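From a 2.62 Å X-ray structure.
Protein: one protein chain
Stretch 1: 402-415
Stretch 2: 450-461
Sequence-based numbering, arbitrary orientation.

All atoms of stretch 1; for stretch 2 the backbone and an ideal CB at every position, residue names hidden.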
# COMPACT_ATOMS: atom_id res chain seq x y z
N LYS A 402 12.25 -23.39 -21.05
CA LYS A 402 12.07 -21.98 -20.74
C LYS A 402 13.33 -21.42 -20.10
O LYS A 402 14.16 -22.16 -19.58
CB LYS A 402 10.86 -21.78 -19.82
CG LYS A 402 9.54 -22.01 -20.54
CD LYS A 402 8.35 -21.58 -19.73
CE LYS A 402 7.09 -21.63 -20.59
NZ LYS A 402 5.88 -21.16 -19.86
N GLU A 403 13.46 -20.10 -20.15
CA GLU A 403 14.62 -19.44 -19.58
C GLU A 403 14.49 -19.48 -18.05
O GLU A 403 13.41 -19.32 -17.50
CB GLU A 403 14.69 -18.03 -20.14
CG GLU A 403 14.54 -18.06 -21.66
CD GLU A 403 14.73 -16.72 -22.32
OE1 GLU A 403 14.17 -15.73 -21.83
OE2 GLU A 403 15.45 -16.67 -23.34
N ALA A 404 15.61 -19.73 -17.38
CA ALA A 404 15.61 -19.85 -15.93
C ALA A 404 15.75 -18.58 -15.11
O ALA A 404 16.80 -18.32 -14.54
CB ALA A 404 16.69 -20.84 -15.52
N ASP A 405 14.68 -17.79 -15.05
CA ASP A 405 14.69 -16.58 -14.22
C ASP A 405 13.86 -16.97 -13.01
O ASP A 405 12.78 -17.52 -13.17
CB ASP A 405 14.01 -15.41 -14.93
CG ASP A 405 14.79 -14.92 -16.13
OD1 ASP A 405 15.94 -15.35 -16.29
OD2 ASP A 405 14.25 -14.10 -16.91
N PHE A 406 14.35 -16.73 -11.80
CA PHE A 406 13.55 -17.09 -10.64
C PHE A 406 13.89 -16.31 -9.39
O PHE A 406 14.92 -15.63 -9.33
CB PHE A 406 13.62 -18.60 -10.38
CG PHE A 406 15.02 -19.14 -10.24
CD1 PHE A 406 15.60 -19.29 -8.99
CD2 PHE A 406 15.75 -19.51 -11.37
CE1 PHE A 406 16.90 -19.80 -8.86
CE2 PHE A 406 17.05 -20.01 -11.24
CZ PHE A 406 17.62 -20.16 -9.99
N VAL A 407 13.02 -16.40 -8.40
CA VAL A 407 13.19 -15.68 -7.15
C VAL A 407 13.00 -16.58 -5.95
O VAL A 407 12.11 -17.42 -5.91
CB VAL A 407 12.16 -14.51 -7.06
CG1 VAL A 407 12.19 -13.90 -5.67
CG2 VAL A 407 12.48 -13.44 -8.09
N ALA A 408 13.86 -16.41 -4.96
CA ALA A 408 13.75 -17.19 -3.74
C ALA A 408 13.08 -16.28 -2.72
O ALA A 408 13.66 -15.29 -2.28
CB ALA A 408 15.12 -17.62 -3.25
N LEU A 409 11.83 -16.61 -2.38
CA LEU A 409 11.06 -15.82 -1.42
C LEU A 409 11.24 -16.32 0.00
O LEU A 409 11.24 -17.52 0.26
CB LEU A 409 9.57 -15.86 -1.77
CG LEU A 409 9.07 -15.23 -3.07
CD1 LEU A 409 7.60 -15.50 -3.20
CD2 LEU A 409 9.34 -13.74 -3.09
N ASP A 410 11.39 -15.38 0.93
CA ASP A 410 11.51 -15.72 2.33
C ASP A 410 10.16 -15.34 2.94
O ASP A 410 9.92 -14.17 3.24
CB ASP A 410 12.62 -14.91 3.00
CG ASP A 410 12.74 -15.20 4.48
OD1 ASP A 410 11.93 -16.00 5.01
OD2 ASP A 410 13.63 -14.62 5.13
N PRO A 411 9.27 -16.32 3.11
CA PRO A 411 7.95 -16.05 3.68
C PRO A 411 7.92 -15.30 5.00
O PRO A 411 6.89 -14.77 5.39
CB PRO A 411 7.30 -17.44 3.76
CG PRO A 411 8.47 -18.36 3.86
CD PRO A 411 9.46 -17.77 2.90
N ASN A 412 9.06 -15.24 5.69
CA ASN A 412 9.12 -14.54 6.97
C ASN A 412 9.56 -13.09 6.87
O ASN A 412 9.57 -12.37 7.87
CB ASN A 412 10.04 -15.29 7.94
CG ASN A 412 9.39 -16.52 8.54
OD1 ASN A 412 8.29 -16.44 9.09
ND2 ASN A 412 10.05 -17.67 8.43
N GLY A 413 9.91 -12.66 5.67
CA GLY A 413 10.35 -11.29 5.48
C GLY A 413 9.24 -10.26 5.53
O GLY A 413 8.09 -10.56 5.19
N GLY A 414 9.58 -9.04 5.93
CA GLY A 414 8.58 -7.99 6.01
C GLY A 414 8.51 -7.40 7.40
O GLY A 414 9.42 -7.58 8.19
N GLN A 415 7.42 -6.70 7.69
CA GLN A 415 7.23 -6.08 8.99
C GLN A 415 7.38 -7.12 10.11
O GLN A 415 7.29 -8.32 9.87
CB GLN A 415 5.85 -5.42 9.07
CG GLN A 415 4.69 -6.39 8.93
CD GLN A 415 3.35 -5.69 8.85
OE1 GLN A 415 3.03 -4.84 9.67
NE2 GLN A 415 2.55 -6.06 7.86
N UNK A 450 9.08 -6.11 -0.29
CA UNK A 450 10.26 -6.62 -0.99
C UNK A 450 11.28 -7.30 -0.09
O UNK A 450 12.18 -7.99 -0.59
CB UNK A 450 10.95 -5.47 -1.73
N UNK A 451 11.14 -7.15 1.22
CA UNK A 451 12.07 -7.80 2.15
C UNK A 451 11.89 -9.32 2.01
O UNK A 451 12.67 -10.10 2.55
CB UNK A 451 11.83 -7.34 3.59
N UNK A 452 10.85 -9.73 1.29
CA UNK A 452 10.59 -11.15 1.09
C UNK A 452 11.38 -11.71 -0.08
O UNK A 452 11.44 -12.92 -0.29
CB UNK A 452 9.09 -11.39 0.87
N UNK A 453 11.99 -10.81 -0.85
CA UNK A 453 12.80 -11.22 -1.99
C UNK A 453 14.21 -11.44 -1.47
O UNK A 453 14.94 -10.49 -1.18
CB UNK A 453 12.77 -10.18 -3.12
N UNK A 454 14.60 -12.71 -1.34
CA UNK A 454 15.92 -13.04 -0.83
C UNK A 454 16.97 -13.24 -1.92
O UNK A 454 18.13 -12.86 -1.75
CB UNK A 454 15.83 -14.31 0.03
N UNK A 455 16.58 -13.83 -3.04
CA UNK A 455 17.51 -14.04 -4.13
C UNK A 455 16.80 -13.90 -5.46
O UNK A 455 15.67 -14.35 -5.61
CB UNK A 455 18.17 -15.41 -4.02
N UNK A 456 17.45 -13.24 -6.42
CA UNK A 456 16.88 -13.07 -7.75
C UNK A 456 17.88 -13.65 -8.74
O UNK A 456 19.04 -13.24 -8.77
CB UNK A 456 16.57 -11.60 -8.05
N UNK A 457 17.44 -14.60 -9.55
CA UNK A 457 18.31 -15.24 -10.53
C UNK A 457 17.87 -14.94 -11.95
O UNK A 457 16.68 -14.85 -12.24
CB UNK A 457 18.34 -16.75 -10.30
N UNK A 458 18.84 -14.79 -12.84
CA UNK A 458 18.56 -14.52 -14.24
C UNK A 458 19.41 -15.47 -15.07
O UNK A 458 20.64 -15.39 -15.03
CB UNK A 458 18.84 -13.06 -14.60
N UNK A 459 18.76 -16.37 -15.81
CA UNK A 459 19.48 -17.33 -16.65
C UNK A 459 20.39 -18.26 -15.84
O UNK A 459 21.53 -18.50 -16.21
CB UNK A 459 20.31 -16.58 -17.69
N UNK A 460 19.88 -18.78 -14.73
CA UNK A 460 20.68 -19.68 -13.92
C UNK A 460 21.84 -19.02 -13.20
O UNK A 460 22.67 -19.70 -12.58
CB UNK A 460 21.22 -20.81 -14.80
N UNK A 461 21.90 -17.70 -13.26
CA UNK A 461 22.96 -16.93 -12.62
C UNK A 461 22.36 -16.08 -11.50
O UNK A 461 21.40 -15.34 -11.73
CB UNK A 461 23.69 -16.05 -13.64

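Residues 406-409 form a strand that runs antiparallel to a strand that begins at 453.

Position 450 has nothing of stretch 1 within reach of its CB, which points away. Almost any residue would suit. It is Asp450.

At 451 the CB points toward stretch 1, 3.7 Å from Gly414 N. Backbone without side chains at Gly413 and Gly414 leaves room for a long chain to lie along it. Polar or apolar types would fit. The residue is Arg451. Its guanidinium lays one face over Gly414 C and Gln415 N; NH2 is 3.6 Å from Gly414 C.

At 452 the CB points sideways, 3.7 Å from Asp410 O and 4.6 Å from Leu409 CD2. Gly413 O is also near, so a small side chain is favoured. Cys452 is found. Its backbone O accepts a hydrogen bond from Asp410 N (2.7 Å).

Position 453 pairs with Leu409 across a non-hydrogen-bonded site. Its CB lies on the face that carries Val407 and Leu409, 4.5 Å from Val407 CG1. An aliphatic residue is expected, and Val, Ile or Leu could serve. In Val453, CG1 packs 3.9 Å from Val407 CG1.

The register shifts by one between Ala408 and Leu409, a beta bulge. There the CB of 454 points toward stretch 1, 3.3 Å from Ala408 O and 4.4 Å from Asp410 CB. Small or polar groups seem suited, with the carboxylate of Asp410 nearby. The residue is Asp454. A water links the two acids, donating to Asp454 OD1 (3.0 Å) and Asp410 OD2 (2.6 Å). Asp454 N donates to Ala408 O at 2.9 Å.

At 455 the CB faces Ala408 CB at 3.8 Å. Alanine is small, so many side chains could pass it. Glu455 does so. Its O accepts from Ala408 N (2.8 Å); its own N makes a weak bond to Ala408 O (3.4 Å).

Position 456 shares a face with Val407, with CB 4.5 Å from Val407 CG2. A beta-branched residue would suit. It is Thr456, with OG1 bonded elsewhere in the structure.

At 457 the CB sits 3.5 Å from Phe406 CZ, over the ring. A flat or apolar side chain is favoured. Trp457 places its CB over the face of the Phe406 ring, and its five-membered ring stacks offset on that ring, centroids 4.2 Å apart and planes at 19°. Trp457 NE1 donates to Glu455 OE1 (3.0 Å). Trp457 N to Phe406 O (2.7 Å) and Phe406 N to Trp457 O (3.0 Å) complete the pair.

The CB of 458 is 4.1 Å from Asp405 OD1 but points away overall. Several types would fit; it is Val458.

Positions 458-461 make a type I' turn. At 459 phi is positive, which suits Gly, Asn or Asp. The residue is Met459, a selenomethionine. Its SE lies 3.9 Å from Glu403 CB, and its N donates to Asp405 OD1 (3.0 Å).

At 460 phi is again positive, favouring glycine. Gly460 N donates to Ala404 O (3.1 Å).

The CB of 461 points away, with nothing of stretch 1 near; it is Lys461.

Stretch 2 (450-461) DRCVDETWVMGK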
# COMPACT_ATOMS: atom_id res chain seq x y z
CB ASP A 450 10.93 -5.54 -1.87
CG ASP A 450 11.58 -4.42 -1.08
OD1 ASP A 450 12.35 -4.69 -0.14
OD2 ASP A 450 11.34 -3.25 -1.44
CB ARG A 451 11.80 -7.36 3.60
CG ARG A 451 11.60 -5.87 3.78
CD ARG A 451 12.22 -5.32 5.06
NE ARG A 451 11.31 -4.98 6.16
CZ ARG A 451 10.17 -4.30 6.05
NH1 ARG A 451 9.74 -3.88 4.88
NH2 ARG A 451 9.48 -3.99 7.13
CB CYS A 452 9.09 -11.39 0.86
SG CYS A 452 8.11 -11.15 2.33
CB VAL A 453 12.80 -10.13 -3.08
CG1 VAL A 453 13.68 -10.55 -4.25
CG2 VAL A 453 11.39 -9.89 -3.54
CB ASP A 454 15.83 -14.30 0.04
CG ASP A 454 17.03 -14.46 0.95
OD1 ASP A 454 17.32 -13.52 1.73
OD2 ASP A 454 17.68 -15.52 0.89
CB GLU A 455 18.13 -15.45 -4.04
CG GLU A 455 18.95 -15.71 -2.79
CD GLU A 455 19.57 -17.10 -2.78
OE1 GLU A 455 19.71 -17.70 -3.87
OE2 GLU A 455 19.92 -17.59 -1.68
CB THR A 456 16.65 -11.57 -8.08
OG1 THR A 456 15.80 -10.98 -7.10
CG2 THR A 456 16.00 -11.44 -9.44
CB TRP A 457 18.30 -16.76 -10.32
CG TRP A 457 18.84 -17.23 -8.99
CD1 TRP A 457 18.38 -16.87 -7.75
CD2 TRP A 457 19.93 -18.14 -8.76
NE1 TRP A 457 19.11 -17.51 -6.77
CE2 TRP A 457 20.06 -18.29 -7.37
CE3 TRP A 457 20.79 -18.85 -9.61
CZ2 TRP A 457 21.04 -19.12 -6.80
CZ3 TRP A 457 21.77 -19.68 -9.04
CH2 TRP A 457 21.88 -19.80 -7.65
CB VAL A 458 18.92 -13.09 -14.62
CG1 VAL A 458 18.61 -12.84 -16.08
CG2 VAL A 458 18.17 -12.12 -13.75
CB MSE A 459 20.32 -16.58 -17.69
CG MSE A 459 19.50 -15.90 -18.76
SE MSE A 459 18.52 -17.20 -19.87
CE MSE A 459 19.66 -17.16 -21.46
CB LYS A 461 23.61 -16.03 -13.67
CG LYS A 461 25.13 -16.02 -13.67
CD LYS A 461 25.70 -16.50 -15.01
CE LYS A 461 25.46 -18.00 -15.21
NZ LYS A 461 25.95 -18.47 -16.54
O HOH W 1 15.72 -13.30 4.20
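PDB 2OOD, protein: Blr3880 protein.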